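Local coordinates for putative DNA-binding protein (Ralstonia eutropha, PDB 3HWU) that is of unknown function but carries a PCC (DUF296) domain and may bind DNA, at residues A[25-39]-A[77-90]. Residues are numbered along the deposited sequence; the frame is centred on the assembly and turned at random.
Sequences VLQNLEQLARDEHIP and MTGSIAWKEGKPSI
Trp-83 brings the edge of its indole ring up to the chain that leaves helix 25-35. With CG anti to the carbonyl carbon (chi1 -59°), the ring is swung so that its NE1 edge faces the carbonyls; NE1 donates to Ile-38 O at 2.9 Å, nearly along the C=O axis and close to the ring plane, though bent at the hydrogen (141°), and Pro-39 O takes a weaker share of the same N-H. Tryptophan suits this place because its polar edge can serve backbone carbonyls while one face packs on Pro-88 CA, 3.7 Å above the plane and offset toward the rim; Arg-128 adds a cation-pi contact. Ala-33 is small enough to let the helix come close over the face of the hairpin formed by strands 77-84 and 87-90, its CB 3.7 Å from Ile-81 CG2 and also against Trp-83 and Pro-88. The CD1 methyl of Ile-81, on an extended chain (chi2 179°), reaches Ile-38 CD1 at 4.0 Å, the two side chains crossing at about a right angle. On the neighbouring strand, the CG1-CD1 branch of Ile-90 meets Glu-30 CG (3.6 Å from CG1) and Leu-29 CB, while its CG2 methyl meets Leu-26 CD2. At the far end Val-25 CG1 and the selenomethionine Met-77 meet tip to tip, CE 3.9 Å away, beside Leu-108 and Leu-111 of strand 103-114. On the more exposed side, the CG methylene and guanidinium NH1 of Arg-34, in the conformer given, pack on the Pro-88 ring. Glu-30 uses its methylenes for packing and its carboxylate for water: one water donates to OE2 at 2.7 Å and accepts from Ile-90 N. The interface is thus mainly apolar, with directional bonds from the indole and the bridging water that probably fix the helix's position along the hairpin.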
ATOM      1  N   VAL A  25      12.500   5.541 -11.367  1.00  8.09           N
ATOM      2  CA  VAL A  25      11.931   4.389 -10.629  1.00  9.09           C
ATOM      3  C   VAL A  25      11.331   3.326 -11.542  1.00  9.04           C
ATOM      4  O   VAL A  25      11.636   2.134 -11.411  1.00  9.68           O
ATOM      5  CB  VAL A  25      10.924   4.895  -9.592  1.00  8.96           C
ATOM      6  CG1 VAL A  25      10.184   3.709  -8.888  1.00 10.01           C
ATOM      7  CG2 VAL A  25      11.616   5.790  -8.524  1.00 10.60           C
ATOM      8  N   LEU A  26      10.455   3.722 -12.463  1.00  9.22           N
ATOM      9  CA  LEU A  26       9.830   2.691 -13.295  1.00  9.27           C
ATOM     10  C   LEU A  26      10.859   2.041 -14.218  1.00  9.68           C
ATOM     11  O   LEU A  26      10.776   0.857 -14.484  1.00  9.98           O
ATOM     12  CB  LEU A  26       8.602   3.184 -14.073  1.00 10.23           C
ATOM     13  CG  LEU A  26       7.513   3.862 -13.201  1.00 10.54           C
ATOM     14  CD1 LEU A  26       6.345   4.181 -14.114  1.00 13.76           C
ATOM     15  CD2 LEU A  26       7.063   3.004 -12.059  1.00 12.53           C
ATOM     16  N   GLN A  27      11.804   2.827 -14.724  1.00 10.15           N
ATOM     17  CA  GLN A  27      12.864   2.248 -15.558  1.00 10.80           C
ATOM     18  C   GLN A  27      13.723   1.258 -14.770  1.00 10.47           C
ATOM     19  O   GLN A  27      14.109   0.210 -15.302  1.00 11.21           O
ATOM     20  CB  GLN A  27      13.723   3.369 -16.177  1.00 11.01           C
ATOM     21  CG  GLN A  27      12.981   4.213 -17.193  1.00 15.76           C
ATOM     22  CD  GLN A  27      13.770   5.384 -17.749  1.00 17.65           C
ATOM     23  OE1 GLN A  27      14.959   5.601 -17.412  1.00 21.65           O
ATOM     24  NE2 GLN A  27      13.115   6.148 -18.603  1.00 23.33           N
ATOM     25  N   ASN A  28      14.009   1.541 -13.510  1.00  9.80           N
ATOM     26  CA  ASN A  28      14.774   0.576 -12.720  1.00  9.87           C
ATOM     27  C   ASN A  28      13.956  -0.706 -12.466  1.00 10.20           C
ATOM     28  O   ASN A  28      14.520  -1.788 -12.420  1.00 10.61           O
ATOM     29  CB  ASN A  28      15.248   1.209 -11.411  1.00 11.45           C
ATOM     30  CG  ASN A  28      16.596   1.884 -11.540  1.00 12.03           C
ATOM     31  OD1 ASN A  28      17.618   1.209 -11.338  1.00 16.10           O
ATOM     32  ND2 ASN A  28      16.629   3.151 -11.844  1.00 12.95           N
ATOM     33  N   LEU A  29      12.644  -0.589 -12.298  1.00 10.03           N
ATOM     34  CA  LEU A  29      11.790  -1.787 -12.191  1.00  9.51           C
ATOM     35  C   LEU A  29      11.753  -2.596 -13.499  1.00 10.22           C
ATOM     36  O   LEU A  29      11.770  -3.832 -13.475  1.00 10.50           O
ATOM     37  CB  LEU A  29      10.379  -1.388 -11.769  1.00  9.94           C
ATOM     38  CG  LEU A  29      10.257  -1.054 -10.273  1.00  9.72           C
ATOM     39  CD1 LEU A  29       8.961  -0.258 -10.016  1.00 11.20           C
ATOM     40  CD2 LEU A  29      10.325  -2.336  -9.405  1.00 12.38           C
ATOM     41  N   GLU A  30      11.699  -1.895 -14.632  1.00  9.61           N
ATOM     42  CA  GLU A  30      11.851  -2.561 -15.923  1.00 10.84           C
ATOM     43  C   GLU A  30      13.163  -3.312 -16.007  1.00 10.52           C
ATOM     44  O   GLU A  30      13.206  -4.462 -16.481  1.00 11.08           O
ATOM     45  CB  GLU A  30      11.778  -1.549 -17.055  1.00 11.09           C
ATOM     46  CG  GLU A  30      10.397  -0.901 -17.224  1.00 13.14           C
ATOM     47  CD  GLU A  30      10.348   0.341 -18.132  1.00 15.74           C
ATOM     48  OE1 GLU A  30      11.403   0.847 -18.545  1.00 17.63           O
ATOM     49  OE2 GLU A  30       9.207   0.812 -18.372  1.00 21.23           O
ATOM     50  N   GLN A  31      14.257  -2.664 -15.583  1.00 10.22           N
ATOM     51  CA  GLN A  31      15.547  -3.337 -15.625  1.00 11.94           C
ATOM     52  C   GLN A  31      15.619  -4.552 -14.677  1.00 10.90           C
ATOM     53  O   GLN A  31      16.251  -5.568 -15.012  1.00 12.69           O
ATOM     54  CB  GLN A  31      16.669  -2.331 -15.314  1.00 13.32           C
ATOM     55  CG  GLN A  31      18.051  -2.918 -15.624  1.00 14.80           C
ATOM     56  CD  GLN A  31      18.236  -3.156 -17.092  1.00 18.99           C
ATOM     57  OE1 GLN A  31      17.804  -2.340 -17.928  1.00 21.33           O
ATOM     58  NE2 GLN A  31      18.841  -4.294 -17.441  1.00 20.79           N
ATOM     59  N   LEU A  32      15.032  -4.452 -13.482  1.00 10.82           N
ATOM     60  CA  LEU A  32      14.975  -5.605 -12.606  1.00 10.74           C
ATOM     61  C   LEU A  32      14.221  -6.770 -13.293  1.00 11.18           C
ATOM     62  O   LEU A  32      14.629  -7.939 -13.214  1.00 11.98           O
ATOM     63  CB  LEU A  32      14.267  -5.223 -11.298  1.00 10.94           C
ATOM     64  CG  LEU A  32      14.141  -6.348 -10.261  1.00 11.54           C
ATOM     65  CD1 LEU A  32      15.430  -6.674  -9.582  1.00 14.23           C
ATOM     66  CD2 LEU A  32      13.081  -5.963  -9.195  1.00 13.26           C
ATOM     67  N   ALA A  33      13.110  -6.436 -13.932  1.00 10.66           N
ATOM     68  CA  ALA A  33      12.322  -7.463 -14.641  1.00 11.05           C
ATOM     69  C   ALA A  33      13.162  -8.184 -15.701  1.00 12.40           C
ATOM     70  O   ALA A  33      13.116  -9.421 -15.835  1.00 12.15           O
ATOM     71  CB  ALA A  33      11.038  -6.833 -15.261  1.00 11.58           C
ATOM     72  N   ARG A  34      13.925  -7.402 -16.462  0.50 12.86           N
ATOM     73  CA  ARG A  34      14.782  -7.973 -17.482  0.50 14.83           C
ATOM     74  C   ARG A  34      15.983  -8.736 -16.905  0.50 14.69           C
ATOM     75  O   ARG A  34      16.298  -9.821 -17.419  0.50 15.59           O
ATOM     76  CB  ARG A  34      15.251  -6.890 -18.459  0.50 14.79           C
ATOM     77  CG  ARG A  34      14.241  -6.315 -19.416  0.50 16.89           C
ATOM     78  CD  ARG A  34      14.965  -5.451 -20.473  0.50 17.82           C
ATOM     79  NE  ARG A  34      15.533  -4.263 -19.847  0.50 19.05           N
ATOM     80  CZ  ARG A  34      14.871  -3.127 -19.695  0.50 20.71           C
ATOM     81  NH1 ARG A  34      13.643  -3.012 -20.187  0.50 23.08           N
ATOM     82  NH2 ARG A  34      15.434  -2.099 -19.077  0.50 18.96           N
ATOM     83  N   ASP A  35      16.655  -8.215 -15.868  1.00 14.46           N
ATOM     84  CA  ASP A  35      17.854  -8.836 -15.287  1.00 15.53           C
ATOM     85  C   ASP A  35      17.550 -10.100 -14.520  1.00 16.54           C
ATOM     86  O   ASP A  35      18.331 -11.055 -14.525  1.00 17.18           O
ATOM     87  CB  ASP A  35      18.635  -7.901 -14.343  1.00 16.81           C
ATOM     88  CG  ASP A  35      19.356  -6.775 -15.051  1.00 18.80           C
ATOM     89  OD1 ASP A  35      19.351  -6.725 -16.300  1.00 20.49           O
ATOM     90  OD2 ASP A  35      19.923  -5.923 -14.297  1.00 22.10           O
ATOM     91  N   GLU A  36      16.401 -10.121 -13.854  1.00 15.69           N
ATOM     92  CA  GLU A  36      16.022 -11.253 -13.038  1.00 15.41           C
ATOM     93  C   GLU A  36      14.940 -12.098 -13.744  1.00 13.10           C
ATOM     94  O   GLU A  36      14.431 -13.057 -13.132  1.00 16.76           O
ATOM     95  CB  GLU A  36      15.531 -10.790 -11.651  1.00 16.11           C
ATOM     96  CG  GLU A  36      16.629 -10.231 -10.761  1.00 18.22           C
ATOM     97  CD  GLU A  36      17.650 -11.256 -10.275  1.00 20.43           C
ATOM     98  OE1 GLU A  36      17.284 -12.440 -10.099  1.00 26.77           O
ATOM     99  OE2 GLU A  36      18.815 -10.861 -10.024  1.00 23.49           O
ATOM    100  N   HIS A  37      14.587 -11.772 -14.983  1.00 14.30           N
ATOM    101  CA  HIS A  37      13.600 -12.556 -15.766  1.00 14.99           C
ATOM    102  C   HIS A  37      12.332 -12.789 -14.945  1.00 13.86           C
ATOM    103  O   HIS A  37      11.811 -13.891 -14.856  1.00 14.31           O
ATOM    104  CB  HIS A  37      14.233 -13.881 -16.238  1.00 16.73           C
ATOM    105  CG  HIS A  37      15.634 -13.707 -16.741  1.00 19.01           C
ATOM    106  ND1 HIS A  37      16.756 -13.951 -15.965  1.00 20.54           N
ATOM    107  CD2 HIS A  37      16.080 -13.159 -17.889  1.00 21.24           C
ATOM    108  CE1 HIS A  37      17.834 -13.609 -16.645  1.00 22.48           C
ATOM    109  NE2 HIS A  37      17.450 -13.130 -17.822  1.00 22.22           N
ATOM    110  N   ILE A  38      11.831 -11.737 -14.326  1.00 12.06           N
ATOM    111  CA  ILE A  38      10.642 -11.835 -13.492  1.00 10.52           C
ATOM    112  C   ILE A  38       9.463 -12.261 -14.328  1.00  9.38           C
ATOM    113  O   ILE A  38       9.102 -11.555 -15.291  1.00 10.59           O
ATOM    114  CB  ILE A  38      10.362 -10.471 -12.783  1.00 10.73           C
ATOM    115  CG1 ILE A  38      11.456 -10.226 -11.755  1.00 12.06           C
ATOM    116  CG2 ILE A  38       8.972 -10.499 -12.128  1.00 11.10           C
ATOM    117  CD1 ILE A  38      11.388  -8.875 -10.984  1.00 12.62           C
ATOM    118  N   PRO A  39       8.806 -13.393 -13.973  1.00  9.20           N
ATOM    119  CA  PRO A  39       7.636 -13.770 -14.802  1.00  8.75           C
ATOM    120  C   PRO A  39       6.469 -12.775 -14.667  1.00  8.60           C
ATOM    121  O   PRO A  39       5.890 -12.332 -15.647  1.00  9.11           O
ATOM    122  CB  PRO A  39       7.316 -15.190 -14.337  1.00  9.01           C
ATOM    123  CG  PRO A  39       8.634 -15.696 -13.736  1.00  8.60           C
ATOM    124  CD  PRO A  39       9.168 -14.468 -13.039  1.00  9.17           C
HETATM  125  N   MSE A  77       3.466   3.792  -3.241  1.00  7.78           N
HETATM  126  CA  MSE A  77       3.308   3.316  -4.600  1.00  7.78           C
HETATM  127  C   MSE A  77       2.803   1.879  -4.524  1.00  7.90           C
HETATM  128  O   MSE A  77       3.246   1.133  -3.638  1.00  7.59           O
HETATM  129  CB  MSE A  77       4.684   3.330  -5.280  1.00  9.34           C
HETATM  130  CG  MSE A  77       4.687   2.792  -6.725  1.00  9.89           C
HETATM  131 SE   MSE A  77       6.377   3.106  -7.673  0.75  8.33          SE
HETATM  132  CE  MSE A  77       7.525   1.965  -6.640  1.00 11.08           C
ATOM    133  N   THR A  78       1.917   1.503  -5.448  1.00  7.21           N
ATOM    134  CA  THR A  78       1.391   0.148  -5.535  1.00  7.02           C
ATOM    135  C   THR A  78       1.359  -0.188  -7.012  1.00  7.34           C
ATOM    136  O   THR A  78       0.909   0.627  -7.814  1.00  7.87           O
ATOM    137  CB  THR A  78      -0.020   0.048  -4.910  1.00  7.24           C
ATOM    138  OG1 THR A  78       0.032   0.504  -3.555  1.00  7.86           O
ATOM    139  CG2 THR A  78      -0.547  -1.383  -4.899  1.00  8.54           C
ATOM    140  N   GLY A  79       1.789  -1.389  -7.410  1.00  7.48           N
ATOM    141  CA  GLY A  79       1.798  -1.738  -8.829  1.00  7.33           C
ATOM    142  C   GLY A  79       2.112  -3.172  -9.143  1.00  7.22           C
ATOM    143  O   GLY A  79       2.134  -4.019  -8.237  1.00  7.91           O
ATOM    144  N   SER A  80       2.272  -3.451 -10.421  1.00  7.90           N
ATOM    145  CA  SER A  80       2.603  -4.780 -10.915  1.00  7.80           C
ATOM    146  C   SER A  80       3.620  -4.727 -12.024  1.00  8.95           C
ATOM    147  O   SER A  80       3.731  -3.755 -12.767  1.00  9.57           O
ATOM    148  CB  SER A  80       1.365  -5.531 -11.403  1.00  8.03           C
ATOM    149  OG  SER A  80       0.720  -4.843 -12.457  1.00  8.59           O
ATOM    150  N   ILE A  81       4.368  -5.834 -12.122  1.00  9.03           N
ATOM    151  CA  ILE A  81       5.287  -6.123 -13.242  1.00  9.60           C
ATOM    152  C   ILE A  81       4.695  -7.216 -14.092  1.00  8.99           C
ATOM    153  O   ILE A  81       4.331  -8.291 -13.584  1.00  9.54           O
ATOM    154  CB  ILE A  81       6.659  -6.597 -12.746  1.00 10.22           C
ATOM    155  CG1 ILE A  81       7.286  -5.546 -11.804  1.00 11.83           C
ATOM    156  CG2 ILE A  81       7.618  -6.878 -13.907  1.00 11.30           C
ATOM    157  CD1 ILE A  81       8.690  -5.925 -11.217  1.00 12.73           C
ATOM    158  N   ALA A  82       4.585  -6.948 -15.389  1.00  9.09           N
ATOM    159  CA  ALA A  82       4.194  -7.928 -16.375  1.00  9.55           C
ATOM    160  C   ALA A  82       4.901  -7.547 -17.685  1.00  9.44           C
ATOM    161  O   ALA A  82       5.894  -6.821 -17.661  1.00 10.93           O
ATOM    162  CB  ALA A  82       2.671  -8.052 -16.501  1.00  9.88           C
ATOM    163  N   TRP A  83       4.426  -8.104 -18.791  1.00 10.24           N
ATOM    164  CA  TRP A  83       5.097  -7.993 -20.091  1.00 10.26           C
ATOM    165  C   TRP A  83       4.120  -7.584 -21.171  1.00 11.82           C
ATOM    166  O   TRP A  83       2.938  -7.869 -21.078  1.00 13.05           O
ATOM    167  CB  TRP A  83       5.780  -9.320 -20.445  1.00 10.79           C
ATOM    168  CG  TRP A  83       6.779  -9.677 -19.399  1.00 10.06           C
ATOM    169  CD1 TRP A  83       6.529 -10.314 -18.213  1.00 11.33           C
ATOM    170  CD2 TRP A  83       8.177  -9.329 -19.385  1.00 11.28           C
ATOM    171  NE1 TRP A  83       7.669 -10.364 -17.477  1.00 11.26           N
ATOM    172  CE2 TRP A  83       8.704  -9.796 -18.177  1.00 11.37           C
ATOM    173  CE3 TRP A  83       9.034  -8.731 -20.308  1.00 12.07           C
ATOM    174  CZ2 TRP A  83      10.032  -9.663 -17.838  1.00 11.60           C
ATOM    175  CZ3 TRP A  83      10.363  -8.604 -19.976  1.00 12.46           C
ATOM    176  CH2 TRP A  83      10.856  -9.074 -18.761  1.00 12.40           C
ATOM    177  N   LYS A  84       4.622  -6.900 -22.190  1.00 12.18           N
ATOM    178  CA  LYS A  84       3.818  -6.630 -23.360  1.00 14.34           C
ATOM    179  C   LYS A  84       4.755  -6.539 -24.553  1.00 15.12           C
ATOM    180  O   LYS A  84       5.718  -5.773 -24.564  1.00 14.03           O
ATOM    181  CB  LYS A  84       2.999  -5.343 -23.183  1.00 15.71           C
ATOM    182  CG  LYS A  84       2.080  -5.076 -24.390  1.00 18.70           C
ATOM    183  CD  LYS A  84       1.055  -4.025 -24.111  1.00 19.54           C
ATOM    184  CE  LYS A  84       0.156  -3.765 -25.380  1.00 23.63           C
ATOM    185  NZ  LYS A  84      -0.691  -2.538 -25.299  1.00 23.75           N
ATOM    186  N   GLU A  85       4.483  -7.376 -25.549  0.50 16.38           N
ATOM    187  CA  GLU A  85       5.304  -7.385 -26.784  0.50 17.34           C
ATOM    188  C   GLU A  85       6.769  -7.580 -26.458  0.50 17.47           C
ATOM    189  O   GLU A  85       7.656  -6.931 -27.035  0.50 18.97           O
ATOM    190  CB  GLU A  85       5.054  -6.102 -27.565  0.50 18.04           C
ATOM    191  CG  GLU A  85       3.683  -6.138 -28.175  0.50 19.61           C
ATOM    192  CD  GLU A  85       3.083  -4.795 -28.455  0.50 22.19           C
ATOM    193  OE1 GLU A  85       3.812  -3.756 -28.470  0.50 24.29           O
ATOM    194  OE2 GLU A  85       1.855  -4.787 -28.689  0.50 26.48           O
ATOM    195  N   GLY A  86       7.019  -8.463 -25.497  1.00 17.27           N
ATOM    196  CA  GLY A  86       8.362  -8.833 -25.134  1.00 17.57           C
ATOM    197  C   GLY A  86       9.138  -7.906 -24.214  1.00 17.08           C
ATOM    198  O   GLY A  86      10.297  -8.176 -23.881  1.00 19.35           O
ATOM    199  N   LYS A  87       8.528  -6.788 -23.852  1.00 15.38           N
ATOM    200  CA  LYS A  87       9.164  -5.759 -23.033  1.00 15.51           C
ATOM    201  C   LYS A  87       8.461  -5.692 -21.691  1.00 13.38           C
ATOM    202  O   LYS A  87       7.260  -5.966 -21.615  1.00 12.30           O
ATOM    203  CB  LYS A  87       9.039  -4.393 -23.697  1.00 15.84           C
ATOM    204  CG  LYS A  87       9.719  -4.346 -25.095  1.00 19.21           C
ATOM    205  CD  LYS A  87       9.723  -2.941 -25.665  1.00 22.09           C
ATOM    206  CE  LYS A  87       8.385  -2.542 -26.154  1.00 28.69           C
ATOM    207  N   PRO A  88       9.201  -5.314 -20.646  1.00 12.20           N
ATOM    208  CA  PRO A  88       8.519  -5.164 -19.368  1.00 11.95           C
ATOM    209  C   PRO A  88       7.459  -4.093 -19.430  1.00 12.65           C
ATOM    210  O   PRO A  88       7.657  -3.054 -20.056  1.00 14.97           O
ATOM    211  CB  PRO A  88       9.634  -4.790 -18.389  1.00 13.49           C
ATOM    212  CG  PRO A  88      10.862  -4.884 -19.096  1.00 16.94           C
ATOM    213  CD  PRO A  88      10.624  -5.016 -20.558  1.00 12.52           C
ATOM    214  N   SER A  89       6.366  -4.350 -18.738  1.00 11.43           N
ATOM    215  CA  SER A  89       5.199  -3.479 -18.716  1.00 11.71           C
ATOM    216  C   SER A  89       4.801  -3.233 -17.282  1.00 11.52           C
ATOM    217  O   SER A  89       4.236  -4.109 -16.616  1.00 12.27           O
ATOM    218  CB  SER A  89       4.049  -4.112 -19.481  1.00 12.74           C
ATOM    219  OG  SER A  89       2.890  -3.312 -19.450  1.00 15.74           O
ATOM    220  N   ILE A  90       5.264  -2.091 -16.752  1.00 12.46           N
ATOM    221  CA  ILE A  90       5.048  -1.741 -15.341  1.00 12.49           C
ATOM    222  C   ILE A  90       3.736  -0.953 -15.267  1.00 12.79           C
ATOM    223  O   ILE A  90       3.492  -0.007 -16.022  1.00 16.53           O
ATOM    224  CB  ILE A  90       6.223  -0.894 -14.776  1.00 14.34           C
ATOM    225  CG1 ILE A  90       7.590  -1.514 -14.986  1.00 14.94           C
ATOM    226  CG2 ILE A  90       6.062  -0.613 -13.296  1.00 15.22           C
ATOM    227  CD1 ILE A  90       7.770  -2.908 -14.464  1.00 16.99           C
TER
HETATM  228  O   HOH W   1       6.688  -0.231 -18.377  1.00 18.42           O